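Local coordinates for type IV secretion protein Dot (Legionella pneumophila, PDB 6KS5) that acts as a bacterial deubiquitinase, Ceg23, which regulates the association of polyubiquitin chains with the Legionella phagosome, at residues E184-G189 against W201-Y206; S132-Y137 against E159-F164. All coordinates share one frame; numbering follows the deposited sequence.

How the interactions relate
Both contacts belong to one helical region of the chain and lie on the same side of its centre, their own centres about 13 Å apart. Interaction 2 comes first in the sequence, setting helix 130-140 against the junction of helices 155-160 and 162-173; interaction 1 follows, tying the loop after helix 162-173 to helix 193-214. The two meet directly: F187 packs on F164, and the ring of W201 lies against the amide of N161. Helix 193-214 supplies one segment of interaction 1 and also packs on interaction 2, through I197 on F134 and Y200 on F164. The two contacts thus form one continuous packed region of the helical part.

Interaction 1. Residues E184-G189 against W201-Y206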
loop_
_atom_site.group_PDB
_atom_site.type_symbol
_atom_site.label_atom_id
_atom_site.label_comp_id
_atom_site.label_asym_id
_atom_site.label_seq_id
_atom_site.Cartn_x
_atom_site.Cartn_y
_atom_site.Cartn_z
ATOM N N GLU A 184 29.150 -6.077 -3.565
ATOM C CA GLU A 184 29.997 -7.130 -4.108
ATOM C C GLU A 184 30.241 -8.251 -3.103
ATOM O O GLU A 184 30.625 -9.354 -3.504
ATOM C CB GLU A 184 31.311 -6.526 -4.602
ATOM C CG GLU A 184 32.148 -7.445 -5.482
ATOM C CD GLU A 184 31.357 -8.128 -6.592
ATOM O OE1 GLU A 184 30.367 -7.547 -7.097
ATOM O OE2 GLU A 184 31.745 -9.260 -6.962
ATOM N N LYS A 185 29.998 -8.002 -1.814
ATOM C CA LYS A 185 30.125 -9.056 -0.811
ATOM C C LYS A 185 29.192 -10.223 -1.114
ATOM O O LYS A 185 29.567 -11.389 -0.939
ATOM C CB LYS A 185 29.840 -8.488 0.581
ATOM C CG LYS A 185 28.646 -7.528 0.629
ATOM C CD LYS A 185 28.464 -6.905 2.011
ATOM C CE LYS A 185 27.881 -7.909 3.001
ATOM N NZ LYS A 185 27.271 -7.244 4.195
ATOM N N TYR A 186 27.970 -9.929 -1.573
ATOM C CA TYR A 186 26.994 -10.975 -1.859
ATOM C C TYR A 186 27.290 -11.738 -3.145
ATOM O O TYR A 186 26.604 -12.727 -3.424
ATOM C CB TYR A 186 25.579 -10.389 -1.951
ATOM C CG TYR A 186 25.245 -9.319 -0.932
ATOM C CD1 TYR A 186 25.113 -9.631 0.414
ATOM C CD2 TYR A 186 25.031 -8.002 -1.324
ATOM C CE1 TYR A 186 24.799 -8.657 1.347
ATOM C CE2 TYR A 186 24.714 -7.023 -0.399
ATOM C CZ TYR A 186 24.601 -7.357 0.935
ATOM O OH TYR A 186 24.290 -6.390 1.863
ATOM N N PHE A 187 28.279 -11.308 -3.930
ATOM C CA PHE A 187 28.541 -11.876 -5.248
ATOM C C PHE A 187 29.805 -12.722 -5.321
ATOM O O PHE A 187 29.818 -13.730 -6.030
ATOM C CB PHE A 187 28.616 -10.754 -6.292
ATOM C CG PHE A 187 27.268 -10.270 -6.755
ATOM C CD1 PHE A 187 26.504 -11.036 -7.624
ATOM C CD2 PHE A 187 26.762 -9.055 -6.320
ATOM C CE1 PHE A 187 25.260 -10.599 -8.052
ATOM C CE2 PHE A 187 25.523 -8.615 -6.747
ATOM C CZ PHE A 187 24.771 -9.389 -7.612
ATOM N N VAL A 188 30.873 -12.353 -4.628
ATOM C CA VAL A 188 32.042 -13.225 -4.573
ATOM C C VAL A 188 31.756 -14.376 -3.614
ATOM O O VAL A 188 31.001 -14.231 -2.642
ATOM C CB VAL A 188 33.309 -12.444 -4.168
ATOM C CG1 VAL A 188 33.677 -11.423 -5.244
ATOM C CG2 VAL A 188 33.095 -11.764 -2.833
ATOM N N GLY A 189 32.355 -15.533 -3.887
ATOM C CA GLY A 189 32.047 -16.734 -3.117
ATOM C C GLY A 189 30.600 -17.165 -3.228
ATOM O O GLY A 189 30.037 -17.717 -2.272
ATOM N N TRP A 201 19.054 -10.184 0.057
ATOM C CA TRP A 201 17.704 -10.072 0.600
ATOM C C TRP A 201 17.699 -10.207 2.118
ATOM O O TRP A 201 17.172 -9.342 2.829
ATOM C CB TRP A 201 16.806 -11.134 -0.031
ATOM C CG TRP A 201 15.365 -10.932 0.258
ATOM C CD1 TRP A 201 14.568 -11.711 1.042
ATOM C CD2 TRP A 201 14.541 -9.875 -0.233
ATOM N NE1 TRP A 201 13.294 -11.202 1.069
ATOM C CE2 TRP A 201 13.253 -10.070 0.295
ATOM C CE3 TRP A 201 14.767 -8.780 -1.070
ATOM C CZ2 TRP A 201 12.193 -9.215 0.008
ATOM C CZ3 TRP A 201 13.717 -7.926 -1.349
ATOM C CH2 TRP A 201 12.441 -8.150 -0.815
ATOM N N ASP A 202 18.273 -11.300 2.636
ATOM C CA ASP A 202 18.229 -11.549 4.071
ATOM C C ASP A 202 19.081 -10.564 4.852
ATOM O O ASP A 202 18.860 -10.389 6.055
ATOM C CB ASP A 202 18.683 -12.972 4.392
ATOM C CG ASP A 202 17.733 -14.029 3.854
ATOM O OD1 ASP A 202 16.493 -13.835 3.899
ATOM O OD2 ASP A 202 18.237 -15.073 3.388
ATOM N N ALA A 203 20.053 -9.923 4.203
ATOM C CA ALA A 203 20.889 -8.967 4.916
ATOM C C ALA A 203 20.199 -7.616 5.013
ATOM O O ALA A 203 19.893 -7.141 6.112
ATOM C CB ALA A 203 22.255 -8.833 4.233
ATOM N N GLU A 204 19.937 -6.987 3.869
ATOM C CA GLU A 204 19.322 -5.667 3.883
ATOM C C GLU A 204 18.235 -5.456 2.842
ATOM O O GLU A 204 17.593 -4.404 2.876
ATOM C CB GLU A 204 20.395 -4.581 3.708
ATOM C CG GLU A 204 21.416 -4.885 2.627
ATOM C CD GLU A 204 22.202 -3.656 2.222
ATOM O OE1 GLU A 204 21.585 -2.570 2.122
ATOM O OE2 GLU A 204 23.432 -3.775 2.007
ATOM N N GLY A 205 18.001 -6.397 1.925
ATOM C CA GLY A 205 17.013 -6.167 0.882
ATOM C C GLY A 205 15.587 -6.168 1.402
ATOM O O GLY A 205 14.781 -5.309 1.033
ATOM N N TYR A 206 15.259 -7.128 2.271
ATOM C CA TYR A 206 13.904 -7.238 2.801
ATOM C C TYR A 206 13.525 -6.016 3.626
ATOM O O TYR A 206 12.412 -5.493 3.486
ATOM C CB TYR A 206 13.775 -8.504 3.649
ATOM C CG TYR A 206 12.376 -8.788 4.159
ATOM C CD1 TYR A 206 11.309 -8.899 3.280
ATOM C CD2 TYR A 206 12.126 -8.966 5.514
ATOM C CE1 TYR A 206 10.036 -9.168 3.733
ATOM C CE2 TYR A 206 10.849 -9.237 5.975
ATOM C CZ TYR A 206 9.810 -9.341 5.073
ATOM O OH TYR A 206 8.530 -9.610 5.499
#
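Y186 reaches from the loop that joins helices 162-173 and 193-214 to the second of these helices, where it meets A203 and E204 at a wide pi-type turn spanning 201-205. The polar part is one hydrogen bond, donated by Y186 OH to E204 OE2 over 2.8 Å. The carboxylate oxygen accepts through its anti lone pair, the one turned away from OE1, and sits at the edge of the phenol ring, near its plane; ring and carboxylate planes stand 70° apart. With CG of E204 between the backbone N and the carbonyl carbon (chi1 44°) and the chain extended beyond it, the carboxylate reaches the hydroxyl. Tyrosine suits the loop position, since its long side chain reaches the helix and ends in a donor.

The apolar part is small. A203 CB approaches Y186 CE1 obliquely at 3.9 Å. Within the loop, K185 sets its CG over one face of the tyrosine, 3.9 Å above the ring plane, while K185 NZ remains 5.6 Å from E204 OE2, a distance at which opposite charges may still attract weakly. The loop's own turn closes where E184 O accepts from both F187 N and V188 N.

Interaction 2. Residues S132-Y137 against E159-F164; sequences SAFKNY and EANEAF
F134, on helix 130-140, packs against N161 and F164 at a helix-helix junction, the break where helix 155-160 ends and helix 162-173 begins. N161 is the residue at the break: it leaves helical geometry after the first helix and occupies the N-cap position of the second, although its side chain makes no capping bond.

The aromatic contact is between F134 and F164, whose rings meet rim to rim with neither over the face of the other. Their centroids are 5.9 Å apart and the planes are inclined by 36°, with F134 CE2 touching F164 CE2 at 3.7 Å. F164 has its CG anti to the backbone N (chi1 167°), which brings the ring's end closer to F134 than its CB direction alone would suggest. Phenylalanine suits both places, being wholly apolar in a buried contact; I197 and L165 also pack on F134, and Y200 stacks on F164.

The asparagine contact is of another kind. Its amide comes to the edge of the F134 ring, near the ring plane, the two planes 65° apart. No hydrogen bond crosses here; the buried amide is satisfied by others. Asparagine suits this place because its amide both accepts, at OD1 from the hydroxyl of Y200, and donates, from ND2 to the carbonyl of L157, while N161 ND2 rests 3.9 Å from F134 CZ.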
loop_
_atom_site.group_PDB
_atom_site.type_symbol
_atom_site.label_atom_id
_atom_site.label_comp_id
_atom_site.label_asym_id
_atom_site.label_seq_id
_atom_site.Cartn_x
_atom_site.Cartn_y
_atom_site.Cartn_z
ATOM N N SER A 132 12.312 -14.352 -9.169
ATOM C CA SER A 132 11.817 -14.141 -10.524
ATOM C C SER A 132 11.824 -12.665 -10.891
ATOM O O SER A 132 12.198 -12.301 -12.012
ATOM C CB SER A 132 10.417 -14.742 -10.675
ATOM O OG SER A 132 10.414 -16.090 -10.238
ATOM N N ALA A 133 11.409 -11.799 -9.965
ATOM C CA ALA A 133 11.348 -10.374 -10.272
ATOM C C ALA A 133 12.732 -9.819 -10.565
ATOM O O ALA A 133 12.905 -9.021 -11.496
ATOM C CB ALA A 133 10.699 -9.609 -9.116
ATOM N N PHE A 134 13.735 -10.243 -9.794
ATOM C CA PHE A 134 15.090 -9.751 -10.008
ATOM C C PHE A 134 15.666 -10.286 -11.308
ATOM O O PHE A 134 16.191 -9.523 -12.127
ATOM C CB PHE A 134 15.977 -10.136 -8.828
ATOM C CG PHE A 134 15.866 -9.203 -7.655
ATOM C CD1 PHE A 134 14.748 -8.400 -7.492
ATOM C CD2 PHE A 134 16.879 -9.127 -6.721
ATOM C CE1 PHE A 134 14.643 -7.545 -6.418
ATOM C CE2 PHE A 134 16.783 -8.273 -5.647
ATOM C CZ PHE A 134 15.664 -7.484 -5.493
ATOM N N LYS A 135 15.579 -11.599 -11.515
ATOM C CA LYS A 135 16.045 -12.169 -12.772
ATOM C C LYS A 135 15.373 -11.492 -13.959
ATOM O O LYS A 135 16.043 -11.106 -14.926
ATOM C CB LYS A 135 15.789 -13.674 -12.785
ATOM C CG LYS A 135 16.748 -14.453 -11.905
ATOM C CD LYS A 135 16.537 -15.945 -12.044
ATOM C CE LYS A 135 16.606 -16.628 -10.691
ATOM N NZ LYS A 135 16.440 -18.100 -10.823
ATOM N N ASN A 136 14.051 -11.315 -13.890
ATOM C CA ASN A 136 13.349 -10.567 -14.925
ATOM C C ASN A 136 13.917 -9.164 -15.070
ATOM O O ASN A 136 14.070 -8.665 -16.189
ATOM C CB ASN A 136 11.856 -10.494 -14.610
ATOM C CG ASN A 136 11.152 -11.806 -14.832
ATOM O OD1 ASN A 136 11.654 -12.675 -15.538
ATOM N ND2 ASN A 136 9.976 -11.957 -14.231
ATOM N N TYR A 137 14.229 -8.510 -13.948
ATOM C CA TYR A 137 14.781 -7.161 -14.005
ATOM C C TYR A 137 16.075 -7.128 -14.807
ATOM O O TYR A 137 16.322 -6.184 -15.564
ATOM C CB TYR A 137 15.017 -6.629 -12.592
ATOM C CG TYR A 137 15.336 -5.155 -12.542
ATOM C CD1 TYR A 137 16.633 -4.696 -12.709
ATOM C CD2 TYR A 137 14.338 -4.222 -12.323
ATOM C CE1 TYR A 137 16.921 -3.346 -12.666
ATOM C CE2 TYR A 137 14.612 -2.873 -12.280
ATOM C CZ TYR A 137 15.904 -2.437 -12.451
ATOM O OH TYR A 137 16.183 -1.089 -12.409
ATOM N N GLU A 159 11.936 -0.290 -6.817
ATOM C CA GLU A 159 12.423 0.999 -6.340
ATOM C C GLU A 159 13.169 0.867 -5.020
ATOM O O GLU A 159 14.180 1.544 -4.806
ATOM C CB GLU A 159 11.265 1.981 -6.196
ATOM C CG GLU A 159 11.194 2.977 -7.331
ATOM C CD GLU A 159 10.576 4.301 -6.918
ATOM O OE1 GLU A 159 10.356 5.155 -7.805
ATOM O OE2 GLU A 159 10.303 4.483 -5.711
ATOM N N ALA A 160 12.693 -0.002 -4.127
ATOM C CA ALA A 160 13.353 -0.161 -2.838
ATOM C C ALA A 160 14.778 -0.677 -3.006
ATOM O O ALA A 160 15.697 -0.200 -2.332
ATOM C CB ALA A 160 12.542 -1.099 -1.944
ATOM N N ASN A 161 14.983 -1.640 -3.906
ATOM C CA ASN A 161 16.294 -2.241 -4.139
ATOM C C ASN A 161 16.914 -1.760 -5.448
ATOM O O ASN A 161 17.590 -2.518 -6.147
ATOM C CB ASN A 161 16.207 -3.762 -4.129
ATOM C CG ASN A 161 15.335 -4.287 -3.015
ATOM O OD1 ASN A 161 15.749 -4.350 -1.860
ATOM N ND2 ASN A 161 14.109 -4.667 -3.358
ATOM N N GLU A 162 16.703 -0.485 -5.782
ATOM C CA GLU A 162 17.195 0.046 -7.048
ATOM C C GLU A 162 18.713 -0.036 -7.142
ATOM O O GLU A 162 19.259 -0.398 -8.191
ATOM C CB GLU A 162 16.736 1.491 -7.221
ATOM C CG GLU A 162 17.123 2.117 -8.555
ATOM C CD GLU A 162 16.044 3.039 -9.091
ATOM O OE1 GLU A 162 14.854 2.734 -8.865
ATOM O OE2 GLU A 162 16.378 4.059 -9.737
ATOM N N ALA A 163 19.413 0.301 -6.056
ATOM C CA ALA A 163 20.870 0.343 -6.102
ATOM C C ALA A 163 21.459 -1.040 -6.347
ATOM O O ALA A 163 22.349 -1.201 -7.188
ATOM C CB ALA A 163 21.416 0.942 -4.808
ATOM N N PHE A 164 20.970 -2.054 -5.630
ATOM C CA PHE A 164 21.497 -3.401 -5.822
ATOM C C PHE A 164 21.126 -3.947 -7.195
ATOM O O PHE A 164 21.929 -4.639 -7.829
ATOM C CB PHE A 164 20.991 -4.330 -4.718
ATOM C CG PHE A 164 21.213 -5.791 -5.002
ATOM C CD1 PHE A 164 22.414 -6.398 -4.680
ATOM C CD2 PHE A 164 20.221 -6.558 -5.598
ATOM C CE1 PHE A 164 22.622 -7.738 -4.944
ATOM C CE2 PHE A 164 20.422 -7.896 -5.866
ATOM C CZ PHE A 164 21.622 -8.487 -5.538
#